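Local coordinates for cobalamin biosynthesis protein CobN (Mycobacterium tuberculosis, PDB 7C6O) that probably serves as the large, catalytic subunit of cobaltochelatase, the ligase that inserts cobalt into the corrin ring during cobalamin biosynthesis, at residues Val362-Ser374 with Ala395-Arg408. Residues are numbered along the deposited sequence; the frame is centred on the assembly and turned at random. Where two conformers were deposited one is given.
Sequences VAPADKRVALVFS and AVALLQAMRQRGYR
Pro364 lays its CB over one face of the Tyr407 ring, a CH-pi contact 4.0 Å from CB to the ring centroid and 19° off the normal. Met402 CE sits over the opposite face, also off-centre, so the phenol has a contact on both faces. Lys367 crosses the same ring near CE2, and its CD lies 3.5 Å from Tyr407 OH. Its amine is held elsewhere, by Leu359 O and Leu815 O, with a weak bond to Val362 O. Beyond Tyr407, Val369 and Met402 meet tip to tip, CG2 to CE at 3.9 Å. The Met402 chain bends at its last torsion (chi3 68°), which turns this methyl toward the ring. Leu371 splits its branches: CD1 slides past Leu398 CD2, and CD2 meets the end of Leu399. Phe373 touches Ala395 CB with its ring edge, CZ to CB 3.8 Å.

Gly406, just past the helix, closes its last turn in a Schellman motif, and Tyr407 follows beside Pro364. Pro364 O receives a CA-H...O contact from Tyr407 CA at 3.5 Å. One water joins the backbones, donating to Pro364 O and Lys367 O and accepting from Arg408 N.

Residues 395-405 of helix 391-405 run nearly antiparallel to strand 369-373, at 174°, on one side of a mixed sheet. That strand lies between parallel strands 503-507 and 551-555, while helices 420-431 and 807-815 also pack on helix 391-405.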
# COMPACT_ATOMS: atom_id res chain seq x y z
N VAL A 362 30.86 4.70 -4.08
CA VAL A 362 31.49 3.68 -3.25
C VAL A 362 31.55 2.38 -4.04
O VAL A 362 30.51 1.84 -4.44
CB VAL A 362 30.74 3.50 -1.92
CG1 VAL A 362 31.45 2.46 -1.05
CG2 VAL A 362 30.64 4.83 -1.19
N ALA A 363 32.76 1.87 -4.25
CA ALA A 363 32.93 0.61 -4.97
C ALA A 363 32.40 -0.55 -4.13
O ALA A 363 32.36 -0.46 -2.90
CB ALA A 363 34.40 0.39 -5.31
N PRO A 364 31.99 -1.65 -4.77
CA PRO A 364 31.50 -2.81 -4.00
C PRO A 364 32.44 -3.27 -2.90
O PRO A 364 31.97 -3.65 -1.82
CB PRO A 364 31.33 -3.88 -5.09
CG PRO A 364 31.00 -3.10 -6.31
CD PRO A 364 31.80 -1.83 -6.22
N ALA A 365 33.75 -3.22 -3.13
CA ALA A 365 34.70 -3.71 -2.14
C ALA A 365 34.71 -2.87 -0.86
O ALA A 365 35.12 -3.37 0.19
CB ALA A 365 36.11 -3.75 -2.73
N ASP A 366 34.25 -1.62 -0.93
CA ASP A 366 34.23 -0.73 0.22
C ASP A 366 32.84 -0.50 0.78
O ASP A 366 32.69 0.24 1.76
CB ASP A 366 34.86 0.62 -0.15
CG ASP A 366 36.24 0.48 -0.74
OD1 ASP A 366 37.06 -0.28 -0.16
OD2 ASP A 366 36.52 1.11 -1.78
N LYS A 367 31.81 -1.09 0.18
CA LYS A 367 30.43 -0.78 0.52
C LYS A 367 29.96 -1.63 1.70
O LYS A 367 30.08 -2.86 1.67
CB LYS A 367 29.52 -0.99 -0.69
CG LYS A 367 28.10 -0.49 -0.50
CD LYS A 367 27.43 -0.26 -1.84
CE LYS A 367 28.06 0.92 -2.57
NZ LYS A 367 27.56 1.06 -3.96
N ARG A 368 29.44 -0.96 2.73
CA ARG A 368 28.92 -1.63 3.91
C ARG A 368 27.40 -1.72 3.80
O ARG A 368 26.73 -0.71 3.56
CB ARG A 368 29.33 -0.90 5.19
CG ARG A 368 30.84 -0.92 5.44
CD ARG A 368 31.22 -0.17 6.71
NE ARG A 368 30.78 1.22 6.67
CZ ARG A 368 31.53 2.23 6.25
NH1 ARG A 368 32.77 2.02 5.82
NH2 ARG A 368 31.04 3.47 6.25
N VAL A 369 26.87 -2.93 3.96
CA VAL A 369 25.44 -3.19 3.77
C VAL A 369 24.90 -3.91 4.99
O VAL A 369 25.52 -4.85 5.50
CB VAL A 369 25.18 -4.02 2.50
CG1 VAL A 369 23.69 -4.24 2.30
CG2 VAL A 369 25.80 -3.34 1.28
N ALA A 370 23.73 -3.47 5.46
CA ALA A 370 22.99 -4.16 6.50
C ALA A 370 21.83 -4.92 5.87
O ALA A 370 21.02 -4.34 5.14
CB ALA A 370 22.47 -3.17 7.54
N LEU A 371 21.77 -6.22 6.14
CA LEU A 371 20.70 -7.10 5.67
C LEU A 371 19.82 -7.42 6.87
O LEU A 371 20.25 -8.12 7.80
CB LEU A 371 21.28 -8.37 5.04
CG LEU A 371 20.37 -9.29 4.24
CD1 LEU A 371 19.81 -8.56 3.03
CD2 LEU A 371 21.12 -10.54 3.80
N VAL A 372 18.59 -6.90 6.87
CA VAL A 372 17.70 -6.99 8.02
C VAL A 372 16.55 -7.94 7.70
O VAL A 372 15.92 -7.82 6.64
CB VAL A 372 17.17 -5.60 8.43
CG1 VAL A 372 16.22 -5.72 9.62
CG2 VAL A 372 18.32 -4.67 8.74
N PHE A 373 16.27 -8.86 8.61
CA PHE A 373 15.21 -9.85 8.47
C PHE A 373 14.05 -9.52 9.40
O PHE A 373 14.26 -9.14 10.55
CB PHE A 373 15.72 -11.26 8.79
CG PHE A 373 16.76 -11.77 7.83
CD1 PHE A 373 18.05 -11.27 7.85
CD2 PHE A 373 16.45 -12.77 6.93
CE1 PHE A 373 19.01 -11.75 6.97
CE2 PHE A 373 17.40 -13.26 6.05
CZ PHE A 373 18.68 -12.74 6.07
N SER A 374 12.83 -9.68 8.90
CA SER A 374 11.65 -9.55 9.74
C SER A 374 11.60 -10.68 10.77
O SER A 374 12.21 -11.74 10.59
CB SER A 374 10.37 -9.57 8.90
OG SER A 374 10.39 -8.57 7.90
N ALA A 395 18.31 -14.88 0.49
CA ALA A 395 19.46 -14.24 1.12
C ALA A 395 20.77 -14.85 0.63
O ALA A 395 21.72 -14.12 0.33
CB ALA A 395 19.35 -14.34 2.64
N VAL A 396 20.83 -16.18 0.54
CA VAL A 396 22.03 -16.84 0.03
C VAL A 396 22.32 -16.37 -1.39
O VAL A 396 23.45 -15.99 -1.72
CB VAL A 396 21.88 -18.37 0.10
CG1 VAL A 396 22.96 -19.05 -0.72
CG2 VAL A 396 21.94 -18.84 1.55
N ALA A 397 21.30 -16.39 -2.25
CA ALA A 397 21.50 -16.00 -3.64
C ALA A 397 21.93 -14.55 -3.76
O ALA A 397 22.76 -14.20 -4.61
CB ALA A 397 20.22 -16.25 -4.44
N LEU A 398 21.39 -13.68 -2.90
CA LEU A 398 21.80 -12.28 -2.91
C LEU A 398 23.25 -12.14 -2.45
O LEU A 398 24.04 -11.42 -3.08
CB LEU A 398 20.88 -11.45 -2.02
CG LEU A 398 21.30 -9.99 -1.81
CD1 LEU A 398 21.30 -9.23 -3.12
CD2 LEU A 398 20.41 -9.30 -0.78
N LEU A 399 23.62 -12.81 -1.36
CA LEU A 399 24.98 -12.72 -0.85
C LEU A 399 25.98 -13.29 -1.85
O LEU A 399 27.09 -12.75 -2.00
CB LEU A 399 25.08 -13.43 0.50
CG LEU A 399 24.24 -12.78 1.59
CD1 LEU A 399 24.21 -13.60 2.87
CD2 LEU A 399 24.74 -11.38 1.85
N GLN A 400 25.62 -14.37 -2.54
CA GLN A 400 26.49 -14.93 -3.56
C GLN A 400 26.68 -13.95 -4.71
O GLN A 400 27.80 -13.78 -5.22
CB GLN A 400 25.92 -16.25 -4.08
CG GLN A 400 26.00 -17.38 -3.08
CD GLN A 400 25.27 -18.62 -3.55
OE1 GLN A 400 24.50 -18.57 -4.51
NE2 GLN A 400 25.52 -19.75 -2.89
N ALA A 401 25.60 -13.29 -5.14
CA ALA A 401 25.72 -12.31 -6.21
C ALA A 401 26.53 -11.10 -5.77
O ALA A 401 27.31 -10.55 -6.57
CB ALA A 401 24.33 -11.87 -6.68
N MET A 402 26.37 -10.67 -4.52
CA MET A 402 27.17 -9.56 -4.01
C MET A 402 28.65 -9.91 -3.98
O MET A 402 29.49 -9.10 -4.37
CB MET A 402 26.68 -9.15 -2.62
CG MET A 402 25.34 -8.44 -2.62
SD MET A 402 24.71 -8.14 -0.96
CE MET A 402 25.88 -6.93 -0.35
N ARG A 403 28.98 -11.12 -3.52
CA ARG A 403 30.37 -11.56 -3.54
C ARG A 403 30.93 -11.54 -4.95
O ARG A 403 32.07 -11.10 -5.17
CB ARG A 403 30.50 -12.96 -2.94
CG ARG A 403 31.92 -13.50 -2.94
CD ARG A 403 31.95 -15.00 -2.65
N GLN A 404 30.14 -12.01 -5.92
CA GLN A 404 30.60 -12.02 -7.31
C GLN A 404 30.81 -10.61 -7.84
O GLN A 404 31.71 -10.38 -8.66
CB GLN A 404 29.60 -12.78 -8.18
CG GLN A 404 30.26 -13.69 -9.21
CD GLN A 404 29.90 -13.32 -10.63
OE1 GLN A 404 28.73 -13.33 -11.01
NE2 GLN A 404 30.91 -12.98 -11.43
N ARG A 405 30.00 -9.65 -7.39
CA ARG A 405 30.13 -8.26 -7.80
C ARG A 405 31.30 -7.56 -7.13
O ARG A 405 31.68 -6.46 -7.56
CB ARG A 405 28.82 -7.51 -7.51
CG ARG A 405 28.71 -6.11 -8.10
CD ARG A 405 29.04 -6.10 -9.59
NE ARG A 405 28.21 -7.02 -10.34
CZ ARG A 405 26.98 -6.74 -10.77
NH1 ARG A 405 26.45 -5.55 -10.51
NH2 ARG A 405 26.29 -7.64 -11.46
N GLY A 406 31.89 -8.16 -6.10
CA GLY A 406 33.03 -7.58 -5.42
C GLY A 406 32.79 -7.13 -3.99
O GLY A 406 33.70 -6.54 -3.39
N TYR A 407 31.61 -7.38 -3.43
CA TYR A 407 31.36 -7.06 -2.04
C TYR A 407 32.15 -8.00 -1.13
O TYR A 407 32.42 -9.15 -1.48
CB TYR A 407 29.87 -7.17 -1.71
CG TYR A 407 29.01 -6.07 -2.28
CD1 TYR A 407 28.55 -6.13 -3.59
CD2 TYR A 407 28.64 -4.97 -1.51
CE1 TYR A 407 27.76 -5.12 -4.12
CE2 TYR A 407 27.85 -3.96 -2.03
CZ TYR A 407 27.41 -4.04 -3.33
OH TYR A 407 26.63 -3.04 -3.84
N ARG A 408 32.51 -7.50 0.05
CA ARG A 408 33.19 -8.32 1.05
C ARG A 408 32.14 -8.93 1.96
O ARG A 408 31.69 -8.30 2.93
CB ARG A 408 34.20 -7.48 1.82
CG ARG A 408 35.33 -6.94 0.95
CD ARG A 408 36.58 -6.65 1.77
NE ARG A 408 37.78 -6.68 0.94
CZ ARG A 408 38.38 -5.60 0.45
NH1 ARG A 408 37.91 -4.40 0.73
NH2 ARG A 408 39.47 -5.73 -0.30
O HOH W 1 31.89 -4.63 0.60